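Local coordinates for 3-deoxy-d-manno-octulosonic-acid transferase (Acinetobacter baumannii, PDB 4BFC), which probably transfers Kdo from CMP-Kdo to a lipid A precursor during lipopolysaccharide assembly, the crystallised fragment being its C-terminal CMP-Kdo binding domain, at residues Tyr65-Arg70 against Leu94-His99; Gln57-Leu62 against Glu89-Leu94; Lys71-Val76 against Gln105-Ser110. One frame throughout, in Å; residues are numbered along the deposited sequence. Where two conformers were deposited one is given.

Contact 1. Residues Tyr65-Arg70 against Leu94-His99; sequences YLNSDR and LNLITH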
loop_
_atom_site.group_PDB
_atom_site.type_symbol
_atom_site.label_atom_id
_atom_site.label_comp_id
_atom_site.label_asym_id
_atom_site.label_seq_id
_atom_site.Cartn_x
_atom_site.Cartn_y
_atom_site.Cartn_z
ATOM N N TYR A 65 4.657 -1.090 -32.791
ATOM C CA TYR A 65 5.411 0.116 -33.057
ATOM C C TYR A 65 6.861 0.075 -32.599
ATOM O O TYR A 65 7.732 0.668 -33.271
ATOM C CB TYR A 65 4.706 1.336 -32.439
ATOM C CG TYR A 65 3.274 1.488 -32.932
ATOM C CD1 TYR A 65 3.017 2.157 -34.154
ATOM C CD2 TYR A 65 2.182 0.934 -32.228
ATOM C CE1 TYR A 65 1.724 2.295 -34.613
ATOM C CE2 TYR A 65 0.872 1.062 -32.707
ATOM C CZ TYR A 65 0.671 1.769 -33.903
ATOM O OH TYR A 65 -0.617 1.969 -34.421
ATOM N N LEU A 66 7.125 -0.544 -31.428
ATOM C CA LEU A 66 8.501 -0.668 -30.941
ATOM C C LEU A 66 9.320 -1.550 -31.927
ATOM O O LEU A 66 10.485 -1.262 -32.117
ATOM C CB LEU A 66 8.547 -1.320 -29.527
ATOM C CG LEU A 66 7.973 -0.480 -28.376
ATOM C CD1 LEU A 66 7.867 -1.317 -27.112
ATOM C CD2 LEU A 66 8.815 0.721 -28.083
ATOM N N ASN A 67 8.677 -2.551 -32.507
ATOM C CA ASN A 67 9.335 -3.426 -33.540
ATOM C C ASN A 67 9.558 -2.693 -34.873
ATOM O O ASN A 67 10.651 -2.818 -35.506
ATOM C CB ASN A 67 8.533 -4.719 -33.793
ATOM C CG ASN A 67 8.467 -5.644 -32.576
ATOM O OD1 ASN A 67 9.389 -5.709 -31.826
ATOM N ND2 ASN A 67 7.360 -6.334 -32.394
ATOM N N SER A 68 8.579 -1.889 -35.300
ATOM C CA SER A 68 8.693 -1.212 -36.599
ATOM C C SER A 68 9.473 0.109 -36.616
ATOM O O SER A 68 10.081 0.474 -37.622
ATOM C CB SER A 68 7.311 -1.111 -37.280
ATOM O OG SER A 68 6.580 0.006 -36.805
ATOM N N ASP A 69 9.507 0.809 -35.477
ATOM C CA ASP A 69 10.112 2.104 -35.350
ATOM C C ASP A 69 11.068 2.036 -34.173
ATOM O O ASP A 69 10.628 2.225 -33.026
ATOM C CB ASP A 69 9.007 3.176 -35.136
ATOM C CG ASP A 69 9.558 4.575 -35.072
ATOM O OD1 ASP A 69 10.799 4.763 -35.105
ATOM O OD2 ASP A 69 8.734 5.521 -34.995
ATOM N N ARG A 70 12.356 1.776 -34.460
ATOM C CA ARG A 70 13.452 1.628 -33.471
ATOM C C ARG A 70 13.782 2.915 -32.735
ATOM O O ARG A 70 14.583 2.922 -31.754
ATOM C CB ARG A 70 14.748 1.110 -34.140
ATOM C CG ARG A 70 14.704 -0.338 -34.606
ATOM C CD ARG A 70 13.828 -1.216 -33.731
ATOM N NE ARG A 70 14.507 -1.590 -32.488
ATOM C CZ ARG A 70 15.070 -2.772 -32.260
ATOM N NH1 ARG A 70 15.027 -3.716 -33.202
ATOM N NH2 ARG A 70 15.676 -3.014 -31.097
ATOM N N LEU A 94 6.903 -10.811 -24.247
ATOM C CA LEU A 94 6.435 -10.050 -25.369
ATOM C C LEU A 94 7.535 -9.963 -26.422
ATOM O O LEU A 94 7.370 -9.277 -27.424
ATOM C CB LEU A 94 5.951 -8.655 -24.901
ATOM C CG LEU A 94 4.475 -8.620 -24.517
ATOM C CD1 LEU A 94 4.180 -7.325 -23.766
ATOM C CD2 LEU A 94 3.477 -8.747 -25.673
ATOM N N ASN A 95 8.655 -10.634 -26.177
ATOM C CA ASN A 95 9.859 -10.581 -27.053
ATOM C C ASN A 95 10.403 -9.182 -27.351
ATOM O O ASN A 95 10.765 -8.860 -28.488
ATOM C CB ASN A 95 9.611 -11.370 -28.352
ATOM C CG ASN A 95 9.272 -12.810 -28.073
ATOM O OD1 ASN A 95 9.989 -13.482 -27.344
ATOM N ND2 ASN A 95 8.171 -13.300 -28.649
ATOM N N LEU A 96 10.464 -8.328 -26.324
ATOM C CA LEU A 96 10.917 -6.985 -26.512
ATOM C C LEU A 96 12.289 -6.929 -25.872
ATOM O O LEU A 96 12.467 -7.520 -24.777
ATOM C CB LEU A 96 9.937 -5.989 -25.827
ATOM C CG LEU A 96 8.517 -5.921 -26.419
ATOM C CD1 LEU A 96 7.538 -5.157 -25.504
ATOM C CD2 LEU A 96 8.613 -5.296 -27.809
ATOM N N ILE A 97 13.232 -6.256 -26.502
ATOM C CA ILE A 97 14.576 -6.103 -25.958
ATOM C C ILE A 97 14.477 -5.183 -24.732
ATOM O O ILE A 97 14.114 -4.000 -24.885
ATOM C CB ILE A 97 15.573 -5.567 -27.000
ATOM C CG1 ILE A 97 15.780 -6.610 -28.129
ATOM C CG2 ILE A 97 16.894 -5.158 -26.329
ATOM C CD1 ILE A 97 16.516 -6.085 -29.348
ATOM N N THR A 98 14.852 -5.686 -23.549
ATOM C CA THR A 98 14.604 -4.987 -22.260
ATOM C C THR A 98 15.882 -4.896 -21.421
ATOM O O THR A 98 16.554 -5.928 -21.221
ATOM C CB THR A 98 13.541 -5.765 -21.468
ATOM O OG1 THR A 98 12.386 -6.007 -22.289
ATOM C CG2 THR A 98 13.061 -5.004 -20.128
ATOM N N HIS A 99 16.255 -3.682 -21.054
ATOM C CA HIS A 99 17.388 -3.381 -20.183
ATOM C C HIS A 99 16.885 -2.853 -18.879
ATOM O O HIS A 99 15.728 -2.332 -18.769
ATOM C CB HIS A 99 18.350 -2.448 -20.894
ATOM C CG HIS A 99 18.885 -3.059 -22.155
ATOM N ND1 HIS A 99 19.552 -4.255 -22.171
ATOM C CD2 HIS A 99 18.714 -2.687 -23.478
ATOM C CE1 HIS A 99 19.837 -4.571 -23.466
ATOM N NE2 HIS A 99 19.320 -3.622 -24.247
HETATM O O HOH W 1 10.382 -7.960 -30.944
#
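The backbones come nearest at Asn67 and Leu96, whose CA atoms are 8.0 Å apart, where the last turn of helix 54-68 faces the link into strand 98-100. Leu66 points toward this link. Its CD1 touches Leu96 CD2 at 4.1 Å, and the two leucine side chains meet at about a right angle. With CG beside its own backbone N (chi1 -65°), Leu96 sends CD2 to Leu66 and also to Asn67 OD1 at 4.1 Å. That oxygen accepts a hydrogen bond from Gln112 NE2. A water lies 2.6 Å from Asn67 OD1 and 2.6 Å from Asn95 O, in place to bridge the segments. Ile97 CD1 lies 3.6 Å from Arg70 NH2, at the edge of the guanidinium and near its plane. Arg70 was modelled in two conformers, so this touch is less certain. Asn95 has positive phi (54°) and closes helix 84-93 with a Schellman motif. The chain then turns into strand 98-100, while Gln112 bonds to both Leu66 O and Ile97 N. This is a helix end packed on a helix-to-strand turn at the border of a Rossmann-like domain, as in GT-B glycosyltransferases.

Contact 2. Residues Gln57-Leu62 against Glu89-Leu94; sequences QILEAL and EICQNL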
loop_
_atom_site.group_PDB
_atom_site.type_symbol
_atom_site.label_atom_id
_atom_site.label_comp_id
_atom_site.label_asym_id
_atom_site.label_seq_id
_atom_site.Cartn_x
_atom_site.Cartn_y
_atom_site.Cartn_z
ATOM N N GLN A 57 -0.967 -4.837 -20.897
ATOM C CA GLN A 57 -1.917 -4.274 -21.882
ATOM C C GLN A 57 -1.316 -3.185 -22.729
ATOM O O GLN A 57 -1.498 -3.175 -23.980
ATOM C CB GLN A 57 -3.235 -3.794 -21.262
ATOM C CG GLN A 57 -4.064 -4.902 -20.565
ATOM C CD GLN A 57 -5.357 -4.390 -19.969
ATOM O OE1 GLN A 57 -6.275 -5.180 -19.720
ATOM N NE2 GLN A 57 -5.437 -3.123 -19.679
ATOM N N ILE A 58 -0.611 -2.243 -22.113
ATOM C CA ILE A 58 0.016 -1.145 -22.861
ATOM C C ILE A 58 1.208 -1.650 -23.700
ATOM O O ILE A 58 1.325 -1.269 -24.881
ATOM C CB ILE A 58 0.445 0.031 -21.931
ATOM C CG1 ILE A 58 -0.816 0.672 -21.323
ATOM C CG2 ILE A 58 1.238 1.044 -22.706
ATOM C CD1 ILE A 58 -0.530 1.538 -20.135
ATOM N N LEU A 59 2.114 -2.454 -23.122
ATOM C CA LEU A 59 3.234 -2.990 -23.915
ATOM C C LEU A 59 2.745 -3.834 -25.106
ATOM O O LEU A 59 3.365 -3.733 -26.188
ATOM C CB LEU A 59 4.273 -3.755 -23.134
ATOM C CG LEU A 59 4.914 -2.849 -22.088
ATOM C CD1 LEU A 59 5.728 -3.772 -21.165
ATOM C CD2 LEU A 59 5.783 -1.769 -22.720
ATOM N N GLU A 60 1.660 -4.582 -24.933
ATOM C CA GLU A 60 1.084 -5.407 -26.064
ATOM C C GLU A 60 0.636 -4.509 -27.207
ATOM O O GLU A 60 0.925 -4.822 -28.401
ATOM C CB GLU A 60 -0.151 -6.170 -25.607
ATOM C CG GLU A 60 0.040 -7.528 -24.998
ATOM C CD GLU A 60 -1.290 -8.134 -24.544
ATOM O OE1 GLU A 60 -2.342 -7.426 -24.515
ATOM O OE2 GLU A 60 -1.269 -9.315 -24.168
ATOM N N ALA A 61 -0.047 -3.412 -26.861
ATOM C CA ALA A 61 -0.585 -2.416 -27.806
ATOM C C ALA A 61 0.578 -1.694 -28.502
ATOM O O ALA A 61 0.522 -1.379 -29.731
ATOM C CB ALA A 61 -1.566 -1.449 -27.149
ATOM N N LEU A 62 1.660 -1.468 -27.753
ATOM C CA LEU A 62 2.780 -0.697 -28.264
ATOM C C LEU A 62 3.808 -1.546 -29.058
ATOM O O LEU A 62 4.516 -0.985 -29.873
ATOM C CB LEU A 62 3.509 -0.022 -27.069
ATOM C CG LEU A 62 4.526 1.103 -27.354
ATOM C CD1 LEU A 62 3.916 2.373 -27.917
ATOM C CD2 LEU A 62 5.202 1.423 -26.037
ATOM N N GLU A 89 9.543 -10.236 -16.600
ATOM C CA GLU A 89 8.970 -11.406 -17.296
ATOM C C GLU A 89 7.896 -11.085 -18.340
ATOM O O GLU A 89 7.834 -11.730 -19.389
ATOM C CB GLU A 89 8.468 -12.461 -16.349
ATOM C CG GLU A 89 9.537 -13.075 -15.502
ATOM C CD GLU A 89 10.618 -13.701 -16.342
ATOM O OE1 GLU A 89 10.301 -14.539 -17.216
ATOM O OE2 GLU A 89 11.787 -13.318 -16.139
ATOM N N ILE A 90 7.048 -10.105 -18.050
ATOM C CA ILE A 90 6.034 -9.599 -18.998
ATOM C C ILE A 90 6.723 -9.111 -20.261
ATOM O O ILE A 90 6.301 -9.450 -21.380
ATOM C CB ILE A 90 5.174 -8.494 -18.350
ATOM C CG1 ILE A 90 4.307 -9.083 -17.229
ATOM C CG2 ILE A 90 4.342 -7.743 -19.392
ATOM C CD1 ILE A 90 3.596 -8.023 -16.351
ATOM N N CYS A 91 7.789 -8.319 -20.084
ATOM C CA CYS A 91 8.560 -7.734 -21.215
ATOM C C CYS A 91 9.210 -8.837 -22.042
ATOM O O CYS A 91 9.140 -8.815 -23.278
ATOM C CB CYS A 91 9.636 -6.804 -20.645
ATOM S SG CYS A 91 8.940 -5.328 -19.889
ATOM N N GLN A 92 9.875 -9.756 -21.337
ATOM C CA GLN A 92 10.531 -10.911 -21.974
ATOM C C GLN A 92 9.600 -11.756 -22.801
ATOM O O GLN A 92 9.989 -12.164 -23.910
ATOM C CB GLN A 92 11.216 -11.766 -20.929
ATOM C CG GLN A 92 12.487 -11.123 -20.352
ATOM C CD GLN A 92 13.496 -10.645 -21.374
ATOM O OE1 GLN A 92 13.460 -9.502 -21.838
ATOM N NE2 GLN A 92 14.422 -11.515 -21.716
ATOM N N ASN A 93 8.404 -12.013 -22.296
ATOM C CA ASN A 93 7.392 -12.807 -23.009
ATOM C C ASN A 93 6.809 -12.133 -24.230
ATOM O O ASN A 93 6.299 -12.785 -25.139
ATOM C CB ASN A 93 6.302 -13.254 -22.066
ATOM C CG ASN A 93 6.772 -14.388 -21.165
ATOM O OD1 ASN A 93 7.944 -14.799 -21.222
ATOM N ND2 ASN A 93 5.875 -14.904 -20.344
ATOM N N LEU A 94 6.903 -10.811 -24.247
ATOM C CA LEU A 94 6.435 -10.050 -25.369
ATOM C C LEU A 94 7.535 -9.963 -26.422
ATOM O O LEU A 94 7.370 -9.277 -27.424
ATOM C CB LEU A 94 5.951 -8.655 -24.901
ATOM C CG LEU A 94 4.475 -8.620 -24.517
ATOM C CD1 LEU A 94 4.180 -7.325 -23.766
ATOM C CD2 LEU A 94 3.477 -8.747 -25.673
#
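Two helices lie side by side here and run in the same general sense, with CA atoms 7.6 Å apart at Leu59 and Cys91 and 7.1 Å apart at Glu60 and Leu94. No hydrogen bond crosses between them. Leu94 and Leu59 bury about equal surface, and Leu94 touches both Leu59 and Glu60. Leu94 follows the last turn of helix 84-93 and points toward helix 54-68, with its two methyls divided between neighbouring residues. CD1 presses against Leu59 CB at 3.6 Å and also comes within 3.9 Å of Glu60 N, so it rests partly on the helix backbone. CD2 goes to Glu60, touching CG at 3.7 Å. The two side chains cross at about a right angle, and the aliphatic part of the glutamate offers the surface. Glu60 is extended beyond CG (chi2 178°). This carries its carboxylate away from the leucine, and OE2 bonds to Gln56 NE2 one turn earlier on the same helix. Helix 54-68 connects strands 43-50 and 72-78, and helix 84-93 connects strands 72-78 and 98-100. The contact therefore joins two consecutive beta-alpha-beta crossovers of a parallel, Rossmann-like sheet. Deeper in, Leu59 CD1 meets Cys91 SG at 3.8 Å. The sulfur lies beside its own backbone N (chi1 -69°) and makes an apolar contact with the methyl. Both residues are buried, and Cys91 also packs on Thr98 of the next strand. On helix 84-93, Glu89, Ile90 and Asn93 pack on Thr168 of a neighbouring subunit.

Contact 3. Residues Lys71-Val76 against Gln105-Ser110; sequences KLVCIV and QSIHAS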
loop_
_atom_site.group_PDB
_atom_site.type_symbol
_atom_site.label_atom_id
_atom_site.label_comp_id
_atom_site.label_asym_id
_atom_site.label_seq_id
_atom_site.Cartn_x
_atom_site.Cartn_y
_atom_site.Cartn_z
ATOM N N LYS A 71 13.208 4.025 -33.183
ATOM C CA LYS A 71 13.419 5.301 -32.503
ATOM C C LYS A 71 12.670 5.264 -31.137
ATOM O O LYS A 71 13.050 5.960 -30.206
ATOM C CB LYS A 71 12.876 6.505 -33.275
ATOM C CG LYS A 71 13.865 7.243 -34.183
ATOM C CD LYS A 71 13.164 8.402 -34.917
ATOM C CE LYS A 71 12.601 9.501 -33.995
ATOM N NZ LYS A 71 13.334 10.812 -34.073
ATOM N N LEU A 72 11.556 4.559 -31.108
ATOM C CA LEU A 72 10.684 4.638 -29.885
ATOM C C LEU A 72 11.383 3.822 -28.796
ATOM O O LEU A 72 12.007 2.799 -29.080
ATOM C CB LEU A 72 9.319 3.970 -30.159
ATOM C CG LEU A 72 8.306 4.775 -30.955
ATOM C CD1 LEU A 72 7.158 3.866 -31.321
ATOM C CD2 LEU A 72 7.767 5.903 -30.075
ATOM N N VAL A 73 11.174 4.190 -27.538
ATOM C CA VAL A 73 11.593 3.293 -26.435
ATOM C C VAL A 73 10.627 3.626 -25.341
ATOM O O VAL A 73 10.255 4.806 -25.171
ATOM C CB VAL A 73 13.011 3.606 -25.966
ATOM C CG1 VAL A 73 13.273 5.104 -25.657
ATOM C CG2 VAL A 73 13.399 2.658 -24.828
ATOM N N CYS A 74 10.209 2.573 -24.660
ATOM C CA CYS A 74 9.251 2.749 -23.503
ATOM C C CYS A 74 9.974 2.522 -22.195
ATOM O O CYS A 74 10.473 1.452 -21.954
ATOM C CB CYS A 74 8.126 1.797 -23.650
ATOM S SG CYS A 74 6.921 1.923 -22.345
ATOM N N ILE A 75 9.928 3.531 -21.339
ATOM C CA ILE A 75 10.392 3.383 -19.938
ATOM C C ILE A 75 9.218 2.840 -19.102
ATOM O O ILE A 75 8.102 3.423 -19.172
ATOM C CB ILE A 75 10.922 4.724 -19.385
ATOM C CG1 ILE A 75 12.142 5.212 -20.206
ATOM C CG2 ILE A 75 11.242 4.544 -17.849
ATOM C CD1 ILE A 75 12.774 6.512 -19.716
ATOM N N VAL A 76 9.433 1.792 -18.292
ATOM C CA VAL A 76 8.349 1.192 -17.447
ATOM C C VAL A 76 8.754 1.324 -15.967
ATOM O O VAL A 76 9.844 0.899 -15.614
ATOM C CB VAL A 76 8.127 -0.300 -17.818
ATOM C CG1 VAL A 76 7.026 -0.851 -16.948
ATOM C CG2 VAL A 76 7.691 -0.378 -19.299
ATOM N N GLN A 105 22.163 -1.002 -16.220
ATOM C CA GLN A 105 22.073 -0.861 -17.692
ATOM C C GLN A 105 21.552 0.504 -18.097
ATOM O O GLN A 105 20.889 1.241 -17.327
ATOM C CB GLN A 105 21.301 -1.968 -18.337
ATOM C CG GLN A 105 21.984 -3.340 -18.142
ATOM C CD GLN A 105 21.189 -4.522 -18.632
ATOM O OE1 GLN A 105 19.987 -4.591 -18.517
ATOM N NE2 GLN A 105 21.912 -5.521 -19.192
ATOM N N SER A 106 21.804 0.795 -19.376
ATOM C CA SER A 106 21.380 2.031 -20.006
ATOM C C SER A 106 20.371 1.740 -21.170
ATOM O O SER A 106 20.044 0.593 -21.500
ATOM C CB SER A 106 22.634 2.727 -20.527
ATOM O OG SER A 106 23.298 1.930 -21.530
ATOM N N ILE A 107 19.876 2.808 -21.798
ATOM C CA ILE A 107 19.084 2.609 -23.018
ATOM C C ILE A 107 20.052 2.489 -24.219
ATOM O O ILE A 107 20.750 3.450 -24.483
ATOM C CB ILE A 107 18.127 3.820 -23.181
ATOM C CG1 ILE A 107 17.001 3.707 -22.101
ATOM C CG2 ILE A 107 17.533 3.858 -24.610
ATOM C CD1 ILE A 107 16.017 4.916 -21.997
ATOM N N HIS A 108 20.084 1.315 -24.848
ATOM C CA HIS A 108 20.976 1.075 -26.017
ATOM C C HIS A 108 20.201 1.576 -27.228
ATOM O O HIS A 108 18.967 1.648 -27.156
ATOM C CB HIS A 108 21.375 -0.427 -26.202
ATOM C CG HIS A 108 21.879 -1.150 -24.953
ATOM N ND1 HIS A 108 22.084 -2.489 -24.929
ATOM C CD2 HIS A 108 22.198 -0.690 -23.687
ATOM C CE1 HIS A 108 22.507 -2.861 -23.690
ATOM N NE2 HIS A 108 22.584 -1.762 -22.938
ATOM N N ALA A 109 20.845 1.865 -28.379
ATOM C CA ALA A 109 20.077 1.842 -29.630
ATOM C C ALA A 109 19.078 0.647 -29.720
ATOM O O ALA A 109 18.001 0.838 -30.259
ATOM C CB ALA A 109 21.024 1.799 -30.859
ATOM N N SER A 110 19.432 -0.569 -29.274
ATOM C CA SER A 110 18.608 -1.749 -29.400
ATOM C C SER A 110 17.451 -1.867 -28.411
ATOM O O SER A 110 16.608 -2.748 -28.539
ATOM C CB SER A 110 19.427 -3.048 -29.222
ATOM O OG SER A 110 20.377 -2.902 -28.173
#
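Ile107 is met by two residues of strand 72-78, one at each of its branches. Its CG2 methyl faces Val73 CG2 at 4.3 Å, and its CD1 methyl faces Ile75 CD1 at 4.3 Å. Both CG2 methyls of the first pair stand anti to their own backbone N, and they meet methyl to methyl. In the second pair Ile75 is extended (chi2 -178°), which carries CD1 out to the end of the Ile107 chain, itself extended (chi2 174°). Val73 and Ile107 point toward each other across the contact. The backbones stay well apart, with the CA atoms of Val73 and Ile107 at 8.3 Å. Residues 105-110 belong to the loop between strands 98-100 and 113-115, and Ile107 brings this loop down on the sheet. Trp37, Arg42 and Tyr114 also touch Ile107. Arg42 joins both segments by its guanidinium: NE bonds to Lys71 O, NH2 to Leu72 O and NH1 to His108 O. No hydrogen bond passes directly from one segment to the other, and the touching residues are all buried hydrocarbon. Direct attraction between the segments therefore rests on dispersion and the exclusion of water. Directional ties come at least in part from Arg42, whose guanidinium bonds to carbonyls of both the loop and the strand segment.

In the fold
The three contacts lie at one end of the parallel sheet, around strands 72-78, 113-115 and 98-100. Contact 1 is central: its centre is about 9 Å from those of contacts 2 and 3, which are about 14 Å apart, centre to centre. Contacts 1 and 2 share Leu94 and helix 54-68, and Thr98 OG1 lies 3.3 Å from Cys91 CB. Contacts 1 and 3 touch where Ile97 CG2 lies 3.3 Å from Ser110 O. Contacts 2 and 3 meet between helix 54-68 and strand 72-78, where Leu62 CD2 is 3.8 Å from Cys74 CB. Cys74 points away from the 105-110 loop, so these two contacts use different faces of the strand.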